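Local atomic coordinates of pentafunctional AROM polypeptide (PDB entry 5SWV), a protein that probably catalyses five steps of the shikimate pathway, the portion here holding its dehydroquinate dehydratase and shikimate dehydrogenase activities. Residues 18-22 / 45-49; 28-32 / 222-226; 372-378 / 396-402; 388-392 / 416-422; 441-446 / 472-477. All coordinates share one frame; numbering follows the deposited sequence.

The five contacts fall into two groups, one in each half of the molecule. Interactions 1 and 2 lie in the type I dehydroquinase barrel, their centres about 15 Å apart; their segments alternate along the chain, and Tyr19 and Asn18 of the first touch Leu224, Leu225 and Pro226 of the second. Interactions 3, 4 and 5 follow later in the sequence and belong to one six-stranded parallel sheet and its connections. Strand 374-378 in interaction 3 neighbours strand 440-445 in interaction 5, and helix 382-393 in interaction 4 joins the two strands of interaction 3. Centres of interactions 1 and 4 are about 42 Å apart, as suits two enzyme activities folded as separate domains.

Interaction 1: 18-22 / 45-49; sequences NYPRI and YLKDP
With its CG turned between the backbone N and the carbonyl carbon (chi1 63°), Asn18 directs its amide to Ser227, whose O takes a hydrogen bond from ND2, while the backbone holds Asn18 CB over one face of the Tyr45 ring, 4.2 Å from the centroid. Arg21 bends at chi2 and chi3, and this folds the chain back so that its CD passes Lys47 O and its NH1 comes close to Pro49 CG; NH2 forms a salt bridge with Glu23. Pro20 has no N-H to offer, but its carbonyl serves the other loop: Lys47 N donates to Pro20 O on a lone pair, 2.9 Å and nearly straight at 164°. A water receives a long, weak bond from Arg21 NH1 and donates to Lys47 O at 2.7 Å. Beside these polar links the Ile22 CD1 methyl meets one branch of Leu46, CD2, at 3.6 Å. The two loops follow the neighbouring parallel strands 13-17 and 38-42, with helix 58-69 beside Arg21 and Pro49.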
# COMPACT_ATOMS: atom_id res chain seq x y z
N ASN A 18 5.91 4.32 17.04
CA ASN A 18 6.61 4.55 18.29
C ASN A 18 5.98 3.80 19.45
O ASN A 18 5.97 4.29 20.59
CB ASN A 18 6.69 6.05 18.55
CG ASN A 18 5.33 6.70 18.72
OD1 ASN A 18 4.30 6.15 18.32
ND2 ASN A 18 5.32 7.88 19.32
N TYR A 19 5.47 2.61 19.17
CA TYR A 19 5.11 1.67 20.22
C TYR A 19 6.40 1.18 20.88
O TYR A 19 7.44 1.18 20.24
CB TYR A 19 4.40 0.46 19.65
CG TYR A 19 2.98 0.69 19.19
CD1 TYR A 19 1.93 0.69 20.11
CD2 TYR A 19 2.67 0.83 17.83
CE1 TYR A 19 0.62 0.84 19.69
CE2 TYR A 19 1.35 1.00 17.41
CZ TYR A 19 0.34 0.99 18.35
OH TYR A 19 -0.97 1.15 17.97
N PRO A 20 6.32 0.73 22.13
CA PRO A 20 7.46 0.03 22.73
C PRO A 20 7.73 -1.35 22.16
O PRO A 20 8.85 -1.83 22.31
CB PRO A 20 7.06 -0.12 24.20
CG PRO A 20 5.79 0.62 24.37
CD PRO A 20 5.17 0.76 23.04
N ARG A 21 6.72 -1.99 21.57
CA ARG A 21 6.85 -3.33 20.96
C ARG A 21 6.06 -3.43 19.66
O ARG A 21 4.93 -2.94 19.58
CB ARG A 21 6.31 -4.38 21.92
CG ARG A 21 7.04 -4.52 23.24
CD ARG A 21 8.40 -5.16 23.04
NE ARG A 21 8.29 -6.57 22.63
CZ ARG A 21 8.34 -7.62 23.45
NH1 ARG A 21 8.52 -7.50 24.77
NH2 ARG A 21 8.21 -8.83 22.93
N ILE A 22 6.62 -4.09 18.64
CA ILE A 22 5.90 -4.27 17.38
C ILE A 22 4.65 -5.15 17.58
O ILE A 22 3.64 -4.96 16.89
CB ILE A 22 6.83 -4.77 16.23
CG1 ILE A 22 7.46 -3.59 15.48
CG2 ILE A 22 6.08 -5.55 15.15
CD1 ILE A 22 8.35 -2.73 16.32
N TYR A 45 12.29 4.37 20.82
CA TYR A 45 11.10 4.05 21.62
C TYR A 45 10.92 2.57 21.95
O TYR A 45 10.19 2.25 22.89
CB TYR A 45 9.82 4.57 20.96
CG TYR A 45 9.52 6.01 21.27
CD1 TYR A 45 10.24 7.02 20.66
CD2 TYR A 45 8.51 6.37 22.17
CE1 TYR A 45 9.98 8.35 20.92
CE2 TYR A 45 8.25 7.71 22.45
CZ TYR A 45 8.99 8.70 21.81
OH TYR A 45 8.78 10.04 22.04
N LEU A 46 11.56 1.66 21.22
CA LEU A 46 11.43 0.22 21.51
C LEU A 46 12.01 -0.12 22.89
O LEU A 46 13.03 0.44 23.29
CB LEU A 46 12.16 -0.62 20.46
CG LEU A 46 11.79 -0.53 18.99
CD1 LEU A 46 12.74 -1.38 18.16
CD2 LEU A 46 10.36 -0.97 18.76
N LYS A 47 11.39 -1.07 23.59
CA LYS A 47 11.86 -1.51 24.91
C LYS A 47 12.13 -3.02 24.93
O LYS A 47 11.21 -3.84 24.85
CB LYS A 47 10.85 -1.12 26.00
CG LYS A 47 10.52 0.38 26.07
CD LYS A 47 11.70 1.25 26.54
CE LYS A 47 11.96 1.11 28.04
NZ LYS A 47 13.39 1.03 28.44
N ASP A 48 13.41 -3.37 25.06
CA ASP A 48 13.88 -4.75 25.13
C ASP A 48 13.68 -5.31 26.53
O ASP A 48 14.22 -4.75 27.49
CB ASP A 48 15.37 -4.76 24.78
CG ASP A 48 15.93 -6.16 24.57
OD1 ASP A 48 15.32 -7.17 24.97
OD2 ASP A 48 17.02 -6.23 23.98
N PRO A 49 12.94 -6.43 26.68
CA PRO A 49 12.80 -7.04 27.99
C PRO A 49 14.11 -7.51 28.66
O PRO A 49 14.15 -7.59 29.89
CB PRO A 49 11.88 -8.23 27.73
CG PRO A 49 11.11 -7.84 26.53
CD PRO A 49 12.11 -7.13 25.68
O HOH W 1 8.99 -4.47 26.33

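Interaction 2: 28-32 / 222-226; sequences TLRDV and HPLLP
Val32 lies against the His222 ring with its backbone carbon as well as its side chain: CA stands over the centre of one face, 3.9 Å from the centroid in a CH-pi contact, and CG1 reaches ND1 at 3.8 Å. Pro223 CD covers the opposite face near the rim, so the imidazole is sandwiched, while Leu224 CB sits at its edge, in plane. A flat ring suits a place with Val32 CA over one face and Pro223 CD over the other. Val32 CG1 also meets Leu224 CB at 4.1 Å, and Leu224 CD1 reaches on to Thr28 CB at 3.9 Å, the two side chains crossing at a slant.

The next shell fixes these groups. His222 CG is anti to the backbone N (chi1 -172°), which swings the ring out toward the helix, and ND1 accepts a weak but straight bond from Leu224 N at 3.4 Å. Leu225 N closes the type I turn on His222 O, 2.9 Å away. On the other segment, Thr28 at the N-cap position offers its carbonyl rather than its side chain: Thr28 O accepts from both Asp31 N and Val32 N, starting the short helix. Further in, Val32 and Leu225 both pack on Leu15 of strand 13-17. The contact thus spans the seam of a TIM barrel, where strand 218-220 closes the ring against strand 13-17.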
# COMPACT_ATOMS: atom_id res chain seq x y z
N THR A 28 -3.94 -3.65 15.12
CA THR A 28 -4.50 -2.50 14.39
C THR A 28 -3.60 -1.94 13.26
O THR A 28 -3.90 -0.89 12.70
CB THR A 28 -4.73 -1.36 15.38
OG1 THR A 28 -3.47 -0.97 15.96
CG2 THR A 28 -5.71 -1.79 16.45
N LEU A 29 -2.52 -2.64 12.93
CA LEU A 29 -1.51 -2.17 11.95
C LEU A 29 -2.09 -1.77 10.60
O LEU A 29 -1.58 -0.85 9.96
CB LEU A 29 -0.44 -3.24 11.72
CG LEU A 29 0.74 -2.83 10.83
CD1 LEU A 29 1.67 -1.89 11.58
CD2 LEU A 29 1.51 -4.03 10.31
N ARG A 30 -3.12 -2.48 10.17
CA ARG A 30 -3.76 -2.17 8.90
C ARG A 30 -4.53 -0.86 8.92
O ARG A 30 -4.63 -0.21 7.89
CB ARG A 30 -4.65 -3.33 8.47
CG ARG A 30 -3.81 -4.55 8.16
CD ARG A 30 -4.66 -5.75 7.89
NE ARG A 30 -3.85 -6.96 7.83
CZ ARG A 30 -4.28 -8.16 7.41
NH1 ARG A 30 -5.54 -8.34 7.00
NH2 ARG A 30 -3.44 -9.19 7.40
N ASP A 31 -5.04 -0.48 10.09
CA ASP A 31 -5.71 0.82 10.28
C ASP A 31 -4.72 1.99 10.46
O ASP A 31 -4.94 3.07 9.90
CB ASP A 31 -6.69 0.75 11.46
CG ASP A 31 -7.84 -0.29 11.26
OD1 ASP A 31 -8.25 -0.58 10.10
OD2 ASP A 31 -8.36 -0.79 12.29
N VAL A 32 -3.64 1.78 11.21
CA VAL A 32 -2.71 2.87 11.52
C VAL A 32 -1.78 3.24 10.38
O VAL A 32 -1.15 4.29 10.44
CB VAL A 32 -1.83 2.60 12.76
CG1 VAL A 32 -2.70 2.21 13.94
CG2 VAL A 32 -0.78 1.54 12.50
N HIS A 222 -1.08 8.73 14.23
CA HIS A 222 -2.45 8.19 14.19
C HIS A 222 -2.99 8.06 15.63
O HIS A 222 -2.22 7.79 16.55
CB HIS A 222 -2.42 6.83 13.49
CG HIS A 222 -3.77 6.25 13.23
ND1 HIS A 222 -4.47 5.52 14.17
CD2 HIS A 222 -4.55 6.27 12.12
CE1 HIS A 222 -5.62 5.12 13.66
NE2 HIS A 222 -5.69 5.57 12.42
N PRO A 223 -4.31 8.28 15.85
CA PRO A 223 -4.84 8.34 17.24
C PRO A 223 -4.57 7.13 18.16
O PRO A 223 -4.53 7.28 19.40
CB PRO A 223 -6.35 8.51 17.03
CG PRO A 223 -6.46 9.22 15.72
CD PRO A 223 -5.33 8.70 14.87
N LEU A 224 -4.41 5.96 17.55
CA LEU A 224 -4.08 4.72 18.24
C LEU A 224 -2.61 4.58 18.68
O LEU A 224 -2.31 3.73 19.54
CB LEU A 224 -4.46 3.52 17.36
CG LEU A 224 -5.96 3.43 16.99
CD1 LEU A 224 -6.25 2.18 16.17
CD2 LEU A 224 -6.88 3.49 18.22
N LEU A 225 -1.70 5.38 18.13
CA LEU A 225 -0.32 5.35 18.58
C LEU A 225 -0.27 6.03 19.94
O LEU A 225 -1.12 6.86 20.22
CB LEU A 225 0.59 6.06 17.60
CG LEU A 225 0.59 5.53 16.17
CD1 LEU A 225 1.73 6.16 15.39
CD2 LEU A 225 0.72 4.02 16.13
N PRO A 226 0.70 5.66 20.79
CA PRO A 226 0.66 6.16 22.15
C PRO A 226 0.92 7.66 22.30
O PRO A 226 0.44 8.26 23.26
CB PRO A 226 1.73 5.34 22.87
CG PRO A 226 2.67 4.95 21.80
CD PRO A 226 1.83 4.73 20.58

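Interaction 3: 372-378 / 396-402; sequences DTNGLVI and VSRIYLL
The Tyr400 ring presents its edge to the neighbouring strand, with Gly375 O in its plane, and Asn374 CB likewise comes to the ring edge, 4.3 Å from Tyr400 CE1. Its hydroxyl lies over one face of the Arg398 guanidinium, offset toward the rim, and bonds to Glu434 OE2, with which Arg398 NH1 makes a weak, long ion pair. These groups ride on a Rossmann-type beta-alpha-beta unit: strand 374-378 is joined through helix 382-393, in a beta-alpha-beta crossover, to the adjacent parallel strand 398-403, as in the probable nucleotide-binding domain of a shikimate dehydrogenase. Asn374 and Arg398 run side by side, the amide OD1 against the aliphatic part of the arginine, while ND2 is held by Thr439 O.

Gly375, having no side chain, lets Val396 CG1 lie against its backbone N. Gly375 N donates to Arg398 O at 2.8 Å. In turn, Tyr400 N donates to Gly375 O, also at 2.8 Å. Further along, branched aliphatic side chains pack on both faces: Leu376 CD1 lies on Tyr400 CB and Leu402 CB, each at 3.9 Å, whereas Val377 touches Ile399 and Leu401 on the face packed by helix 382-393, where it also meets Ile388 and Leu391. At the strand entrance Thr373 O is gripped by two backbone donors, Ser397 N at 3.0 Å and Arg398 N at 3.3 Å.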
# COMPACT_ATOMS: atom_id res chain seq x y z
N ASP A 372 6.14 -21.57 -4.15
CA ASP A 372 6.27 -23.01 -4.35
C ASP A 372 5.17 -23.81 -3.67
O ASP A 372 5.45 -24.79 -3.00
CB ASP A 372 7.66 -23.48 -3.91
CG ASP A 372 8.78 -22.93 -4.80
OD1 ASP A 372 8.55 -22.66 -6.01
OD2 ASP A 372 9.90 -22.81 -4.28
N THR A 373 3.92 -23.39 -3.83
CA THR A 373 2.75 -24.12 -3.32
C THR A 373 1.85 -24.50 -4.48
O THR A 373 2.12 -24.14 -5.61
CB THR A 373 1.93 -23.26 -2.33
OG1 THR A 373 1.59 -22.00 -2.94
CG2 THR A 373 2.71 -23.03 -1.08
N ASN A 374 0.78 -25.23 -4.19
CA ASN A 374 -0.17 -25.61 -5.20
C ASN A 374 -1.47 -24.87 -5.03
O ASN A 374 -1.95 -24.72 -3.91
CB ASN A 374 -0.44 -27.10 -5.12
CG ASN A 374 0.83 -27.91 -5.19
OD1 ASN A 374 1.73 -27.65 -5.99
ND2 ASN A 374 0.92 -28.90 -4.33
N GLY A 375 -2.05 -24.44 -6.15
CA GLY A 375 -3.32 -23.73 -6.16
C GLY A 375 -4.35 -24.39 -7.06
O GLY A 375 -4.03 -25.27 -7.84
N LEU A 376 -5.60 -23.94 -6.94
CA LEU A 376 -6.67 -24.38 -7.79
C LEU A 376 -7.55 -23.21 -8.15
O LEU A 376 -7.98 -22.45 -7.28
CB LEU A 376 -7.52 -25.43 -7.08
CG LEU A 376 -8.82 -25.82 -7.81
CD1 LEU A 376 -8.48 -26.63 -9.04
CD2 LEU A 376 -9.75 -26.58 -6.87
N VAL A 377 -7.85 -23.08 -9.45
CA VAL A 377 -8.80 -22.11 -9.96
C VAL A 377 -9.91 -22.93 -10.60
O VAL A 377 -9.65 -23.89 -11.34
CB VAL A 377 -8.13 -21.21 -11.01
CG1 VAL A 377 -9.16 -20.28 -11.67
CG2 VAL A 377 -6.98 -20.41 -10.39
N ILE A 378 -11.15 -22.55 -10.31
CA ILE A 378 -12.33 -23.22 -10.87
C ILE A 378 -13.11 -22.23 -11.70
O ILE A 378 -13.48 -21.17 -11.21
CB ILE A 378 -13.24 -23.72 -9.75
CG1 ILE A 378 -12.46 -24.62 -8.79
CG2 ILE A 378 -14.42 -24.47 -10.35
CD1 ILE A 378 -13.14 -24.85 -7.46
N VAL A 396 2.58 -19.12 -6.57
CA VAL A 396 2.11 -20.50 -6.68
C VAL A 396 2.81 -21.21 -7.85
O VAL A 396 2.76 -20.74 -8.98
CB VAL A 396 0.58 -20.55 -6.88
CG1 VAL A 396 0.10 -21.96 -7.22
CG2 VAL A 396 -0.13 -20.06 -5.63
N SER A 397 3.47 -22.33 -7.57
CA SER A 397 4.26 -23.05 -8.60
C SER A 397 3.46 -24.11 -9.39
O SER A 397 3.91 -24.52 -10.45
CB SER A 397 5.50 -23.70 -8.00
OG SER A 397 5.12 -24.58 -6.97
N ARG A 398 2.32 -24.56 -8.87
CA ARG A 398 1.41 -25.40 -9.65
C ARG A 398 -0.00 -24.85 -9.52
O ARG A 398 -0.61 -24.94 -8.47
CB ARG A 398 1.46 -26.86 -9.20
CG ARG A 398 2.87 -27.39 -9.01
CD ARG A 398 2.95 -28.90 -8.98
NE ARG A 398 2.77 -29.41 -10.34
CZ ARG A 398 3.32 -30.53 -10.84
NH1 ARG A 398 3.06 -30.85 -12.11
NH2 ARG A 398 4.12 -31.32 -10.12
N ILE A 399 -0.51 -24.29 -10.60
CA ILE A 399 -1.83 -23.70 -10.65
C ILE A 399 -2.76 -24.69 -11.35
O ILE A 399 -2.76 -24.78 -12.58
CB ILE A 399 -1.79 -22.34 -11.40
CG1 ILE A 399 -0.75 -21.40 -10.77
CG2 ILE A 399 -3.15 -21.66 -11.36
CD1 ILE A 399 -0.37 -20.21 -11.63
N TYR A 400 -3.52 -25.45 -10.56
CA TYR A 400 -4.49 -26.42 -11.10
C TYR A 400 -5.73 -25.70 -11.61
O TYR A 400 -6.20 -24.73 -10.99
CB TYR A 400 -4.82 -27.52 -10.08
CG TYR A 400 -3.65 -28.46 -9.89
CD1 TYR A 400 -2.65 -28.18 -8.96
CD2 TYR A 400 -3.50 -29.58 -10.70
CE1 TYR A 400 -1.55 -29.02 -8.80
CE2 TYR A 400 -2.40 -30.42 -10.56
CZ TYR A 400 -1.42 -30.14 -9.60
OH TYR A 400 -0.32 -30.97 -9.45
N LEU A 401 -6.25 -26.17 -12.74
CA LEU A 401 -7.38 -25.53 -13.42
C LEU A 401 -8.47 -26.54 -13.73
O LEU A 401 -8.24 -27.51 -14.43
CB LEU A 401 -6.89 -24.87 -14.69
CG LEU A 401 -7.92 -24.13 -15.55
CD1 LEU A 401 -8.66 -23.04 -14.77
CD2 LEU A 401 -7.25 -23.52 -16.77
N LEU A 402 -9.68 -26.28 -13.24
CA LEU A 402 -10.76 -27.25 -13.25
C LEU A 402 -12.02 -26.69 -13.86
O LEU A 402 -12.49 -25.62 -13.45
CB LEU A 402 -11.04 -27.71 -11.84
CG LEU A 402 -12.21 -28.69 -11.65
CD1 LEU A 402 -12.02 -30.00 -12.40
CD2 LEU A 402 -12.41 -28.96 -10.16

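Interaction 4: 388-392 / 416-422; sequences IYSLH and FPPDYNI
His392 lays its imidazole over one face of the Tyr420 ring in a face-to-face stack, centroids 3.5 Å apart and planes inclined by only 14°. With CG anti to the backbone N (chi1 -170°), the histidine extends away from its helix and over the phenol. At its edge NE2 shares a water with the loop: the water lies 2.9 Å from His392 NE2 and donates to Asp419 O. Asn421 ND2 approaches the same imidazole obliquely, 3.6 Å from CD2. Asn421 itself has a left-handed backbone, a conformation asparagine tolerates well, and Pro418 suits the preceding type I turn from Pro417 to Tyr420, its ring fixing phi near the value the turn needs.

One turn earlier in the helix, Ile388 uses a single methyl for three neighbours. CG2 sits over the Phe416 face, 4.0 Å from the centroid, touches the Tyr420 edge at CE2, also 4.0 Å away, and meets Ile422 CD1 at 3.9 Å. Such a beta-branched side chain suits a place where one methyl must meet two rings and Ile422. Tyr389 presents its own ring edge to Tyr420 OH, 3.4 Å from CD1, and meets Trp354 edge-to-face. The loop thus covers one side of helix 382-393 between helix 406-413 and strand 422-426, while Ile388 also touches Val377 of strand 374-378.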
# COMPACT_ATOMS: atom_id res chain seq x y z
N ILE A 388 -5.80 -16.78 -12.17
CA ILE A 388 -4.55 -17.42 -12.55
C ILE A 388 -3.39 -16.44 -12.45
O ILE A 388 -2.41 -16.73 -11.76
CB ILE A 388 -4.65 -18.05 -13.95
CG1 ILE A 388 -5.54 -19.27 -13.85
CG2 ILE A 388 -3.28 -18.45 -14.49
CD1 ILE A 388 -5.95 -19.81 -15.20
N TYR A 389 -3.50 -15.28 -13.09
CA TYR A 389 -2.48 -14.21 -12.93
C TYR A 389 -2.18 -13.93 -11.45
O TYR A 389 -1.02 -13.92 -11.04
CB TYR A 389 -2.90 -12.93 -13.66
CG TYR A 389 -1.99 -11.74 -13.43
CD1 TYR A 389 -0.67 -11.76 -13.86
CD2 TYR A 389 -2.45 -10.59 -12.78
CE1 TYR A 389 0.17 -10.67 -13.66
CE2 TYR A 389 -1.62 -9.49 -12.56
CZ TYR A 389 -0.30 -9.53 -13.01
OH TYR A 389 0.51 -8.43 -12.79
N SER A 390 -3.23 -13.75 -10.64
CA SER A 390 -3.05 -13.45 -9.22
C SER A 390 -2.31 -14.57 -8.51
O SER A 390 -1.36 -14.32 -7.79
CB SER A 390 -4.40 -13.17 -8.53
OG SER A 390 -4.98 -11.99 -9.03
N LEU A 391 -2.72 -15.82 -8.72
CA LEU A 391 -2.05 -16.93 -8.02
C LEU A 391 -0.60 -17.02 -8.45
O LEU A 391 0.28 -17.19 -7.63
CB LEU A 391 -2.78 -18.26 -8.21
CG LEU A 391 -4.13 -18.34 -7.47
CD1 LEU A 391 -4.79 -19.69 -7.63
CD2 LEU A 391 -3.97 -18.03 -5.99
N HIS A 392 -0.36 -16.85 -9.75
CA HIS A 392 0.98 -16.88 -10.28
C HIS A 392 1.82 -15.76 -9.68
O HIS A 392 2.97 -15.98 -9.28
CB HIS A 392 0.98 -16.79 -11.81
CG HIS A 392 2.33 -17.05 -12.43
ND1 HIS A 392 3.26 -16.06 -12.61
CD2 HIS A 392 2.90 -18.20 -12.87
CE1 HIS A 392 4.35 -16.58 -13.15
NE2 HIS A 392 4.16 -17.88 -13.31
N PHE A 416 -1.82 -17.64 -21.61
CA PHE A 416 -0.55 -17.54 -20.90
C PHE A 416 0.53 -18.34 -21.62
O PHE A 416 0.22 -19.17 -22.46
CB PHE A 416 -0.74 -18.04 -19.47
CG PHE A 416 -1.79 -17.26 -18.71
CD1 PHE A 416 -1.46 -16.12 -18.01
CD2 PHE A 416 -3.12 -17.67 -18.72
CE1 PHE A 416 -2.42 -15.41 -17.32
CE2 PHE A 416 -4.09 -16.96 -18.02
CZ PHE A 416 -3.74 -15.83 -17.32
N PRO A 417 1.81 -18.07 -21.32
CA PRO A 417 2.83 -18.86 -21.99
C PRO A 417 2.85 -20.30 -21.49
O PRO A 417 2.23 -20.59 -20.48
CB PRO A 417 4.14 -18.15 -21.63
CG PRO A 417 3.75 -16.85 -20.99
CD PRO A 417 2.40 -17.09 -20.39
N PRO A 418 3.55 -21.20 -22.21
CA PRO A 418 3.59 -22.63 -21.84
C PRO A 418 4.12 -22.98 -20.44
O PRO A 418 3.66 -23.95 -19.85
CB PRO A 418 4.52 -23.23 -22.91
CG PRO A 418 4.31 -22.34 -24.09
CD PRO A 418 4.17 -20.96 -23.52
N ASP A 419 5.04 -22.19 -19.92
CA ASP A 419 5.64 -22.47 -18.62
C ASP A 419 5.03 -21.61 -17.52
O ASP A 419 5.73 -21.29 -16.57
CB ASP A 419 7.16 -22.24 -18.68
CG ASP A 419 7.54 -20.76 -18.77
OD1 ASP A 419 6.78 -19.96 -19.39
OD2 ASP A 419 8.60 -20.41 -18.20
N TYR A 420 3.75 -21.27 -17.62
CA TYR A 420 3.07 -20.47 -16.57
C TYR A 420 2.48 -21.32 -15.42
O TYR A 420 1.63 -20.83 -14.66
CB TYR A 420 1.97 -19.59 -17.21
CG TYR A 420 1.73 -18.27 -16.50
CD1 TYR A 420 2.74 -17.31 -16.42
CD2 TYR A 420 0.50 -17.98 -15.92
CE1 TYR A 420 2.53 -16.10 -15.78
CE2 TYR A 420 0.28 -16.76 -15.27
CZ TYR A 420 1.29 -15.83 -15.21
OH TYR A 420 1.09 -14.62 -14.57
N ASN A 421 2.93 -22.57 -15.30
CA ASN A 421 2.58 -23.46 -14.22
C ASN A 421 1.14 -23.90 -14.19
O ASN A 421 0.68 -24.40 -13.16
CB ASN A 421 2.94 -22.85 -12.87
CG ASN A 421 4.37 -22.37 -12.80
OD1 ASN A 421 5.26 -22.99 -13.38
ND2 ASN A 421 4.60 -21.26 -12.09
N ILE A 422 0.43 -23.75 -15.30
CA ILE A 422 -0.97 -24.16 -15.35
C ILE A 422 -1.02 -25.66 -15.62
O ILE A 422 -0.38 -26.11 -16.55
CB ILE A 422 -1.77 -23.40 -16.42
CG1 ILE A 422 -1.69 -21.89 -16.15
CG2 ILE A 422 -3.24 -23.84 -16.41
CD1 ILE A 422 -2.25 -21.03 -17.25
O HOH W 2 6.29 -19.45 -14.41

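Interaction 5: 441-446 / 472-477; sequences SAVVST and GVFLDM
Met477, just past the end of strand 472-476, leans across to the neighbouring parallel strand 440-445 of a Rossmann-type sheet. Its CB lies 3.7 Å from Ser445 O; CG then meets Val444 CG1 at 4.0 Å and Thr446 CG2 at 4.3 Å. Bends at chi2 and chi3 (-60° and -71°) carry the thioether end away from this strand pair, the flexible chain reaching Ile357 and Thr383 on two covering helices.

The opposite face carries Val443, Phe474, Ser445 and Asp476. The Phe474 ring approaches Val443 CG1 with CD1 at 3.7 Å and Ser445 CB with CZ, a large flat side chain packing against Met487 and Ala490 of helix 485-492. Asp476, beyond it, turns its OD2 to Thr484 OG1, so this buried carboxylate has a polar partner. On the Val444 face, the small Ala442 and the branched Val473 pack on Phe361 of helix 353-364. Between the faces the backbones pair regularly: Val443 N donates to Val473 O, Leu475 N to Val443 O, each 2.9 Å, and Ser445 N to Leu475 O. The ladder finishes at Met477 N, which donates to Ser445 O at 3.0 Å, almost straight at 175°.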
# COMPACT_ATOMS: atom_id res chain seq x y z
N SER A 441 -2.78 -24.91 -1.10
CA SER A 441 -2.64 -23.76 -0.21
C SER A 441 -3.58 -22.59 -0.56
O SER A 441 -3.73 -21.67 0.25
CB SER A 441 -1.19 -23.27 -0.23
OG SER A 441 -0.33 -24.25 0.32
N ALA A 442 -4.21 -22.62 -1.74
CA ALA A 442 -5.04 -21.50 -2.21
C ALA A 442 -6.05 -21.99 -3.22
O ALA A 442 -5.71 -22.81 -4.07
CB ALA A 442 -4.17 -20.42 -2.84
N VAL A 443 -7.29 -21.52 -3.13
CA VAL A 443 -8.33 -21.90 -4.07
C VAL A 443 -9.18 -20.69 -4.44
O VAL A 443 -9.43 -19.84 -3.59
CB VAL A 443 -9.22 -23.02 -3.49
CG1 VAL A 443 -10.33 -23.41 -4.48
CG2 VAL A 443 -8.38 -24.25 -3.15
N VAL A 444 -9.60 -20.60 -5.70
CA VAL A 444 -10.52 -19.55 -6.15
C VAL A 444 -11.62 -20.17 -7.00
O VAL A 444 -11.33 -20.81 -8.01
CB VAL A 444 -9.81 -18.46 -6.98
CG1 VAL A 444 -10.74 -17.27 -7.18
CG2 VAL A 444 -8.53 -18.01 -6.30
N SER A 445 -12.88 -20.02 -6.59
CA SER A 445 -14.00 -20.39 -7.44
C SER A 445 -14.51 -19.15 -8.13
O SER A 445 -14.88 -18.20 -7.46
CB SER A 445 -15.13 -20.99 -6.63
OG SER A 445 -16.26 -21.17 -7.47
N THR A 446 -14.53 -19.17 -9.46
CA THR A 446 -15.06 -18.05 -10.25
C THR A 446 -16.41 -18.37 -10.91
O THR A 446 -16.93 -17.59 -11.68
CB THR A 446 -14.06 -17.67 -11.35
OG1 THR A 446 -13.92 -18.75 -12.26
CG2 THR A 446 -12.71 -17.38 -10.74
N GLY A 472 -4.40 -22.54 4.78
CA GLY A 472 -4.81 -22.47 3.37
C GLY A 472 -6.06 -21.65 3.22
O GLY A 472 -6.92 -21.70 4.09
N VAL A 473 -6.16 -20.89 2.13
CA VAL A 473 -7.27 -19.92 1.94
C VAL A 473 -8.11 -20.28 0.72
O VAL A 473 -7.57 -20.59 -0.35
CB VAL A 473 -6.75 -18.47 1.80
CG1 VAL A 473 -7.90 -17.48 1.57
CG2 VAL A 473 -5.93 -18.06 3.02
N PHE A 474 -9.43 -20.23 0.90
CA PHE A 474 -10.41 -20.42 -0.15
C PHE A 474 -11.12 -19.11 -0.41
O PHE A 474 -11.57 -18.47 0.54
CB PHE A 474 -11.44 -21.44 0.30
CG PHE A 474 -12.59 -21.58 -0.63
CD1 PHE A 474 -12.54 -22.49 -1.69
CD2 PHE A 474 -13.75 -20.83 -0.47
CE1 PHE A 474 -13.61 -22.63 -2.56
CE2 PHE A 474 -14.82 -20.97 -1.34
CZ PHE A 474 -14.75 -21.86 -2.39
N LEU A 475 -11.23 -18.72 -1.68
CA LEU A 475 -11.95 -17.50 -2.06
C LEU A 475 -13.04 -17.81 -3.08
O LEU A 475 -12.76 -18.41 -4.11
CB LEU A 475 -10.98 -16.48 -2.66
CG LEU A 475 -11.58 -15.23 -3.30
CD1 LEU A 475 -12.36 -14.41 -2.29
CD2 LEU A 475 -10.48 -14.38 -3.91
N ASP A 476 -14.26 -17.38 -2.83
CA ASP A 476 -15.33 -17.48 -3.82
C ASP A 476 -15.60 -16.09 -4.32
O ASP A 476 -15.83 -15.20 -3.52
CB ASP A 476 -16.59 -18.07 -3.18
CG ASP A 476 -17.60 -18.54 -4.21
OD1 ASP A 476 -17.76 -17.88 -5.26
OD2 ASP A 476 -18.27 -19.56 -3.96
N MET A 477 -15.59 -15.90 -5.64
CA MET A 477 -15.83 -14.59 -6.24
C MET A 477 -17.29 -14.19 -6.36
O MET A 477 -17.56 -13.03 -6.68
CB MET A 477 -15.20 -14.52 -7.62
CG MET A 477 -13.69 -14.59 -7.57
SD MET A 477 -13.01 -13.24 -6.60
CE MET A 477 -13.32 -11.85 -7.70
O HOH W 3 -18.56 -20.25 -6.91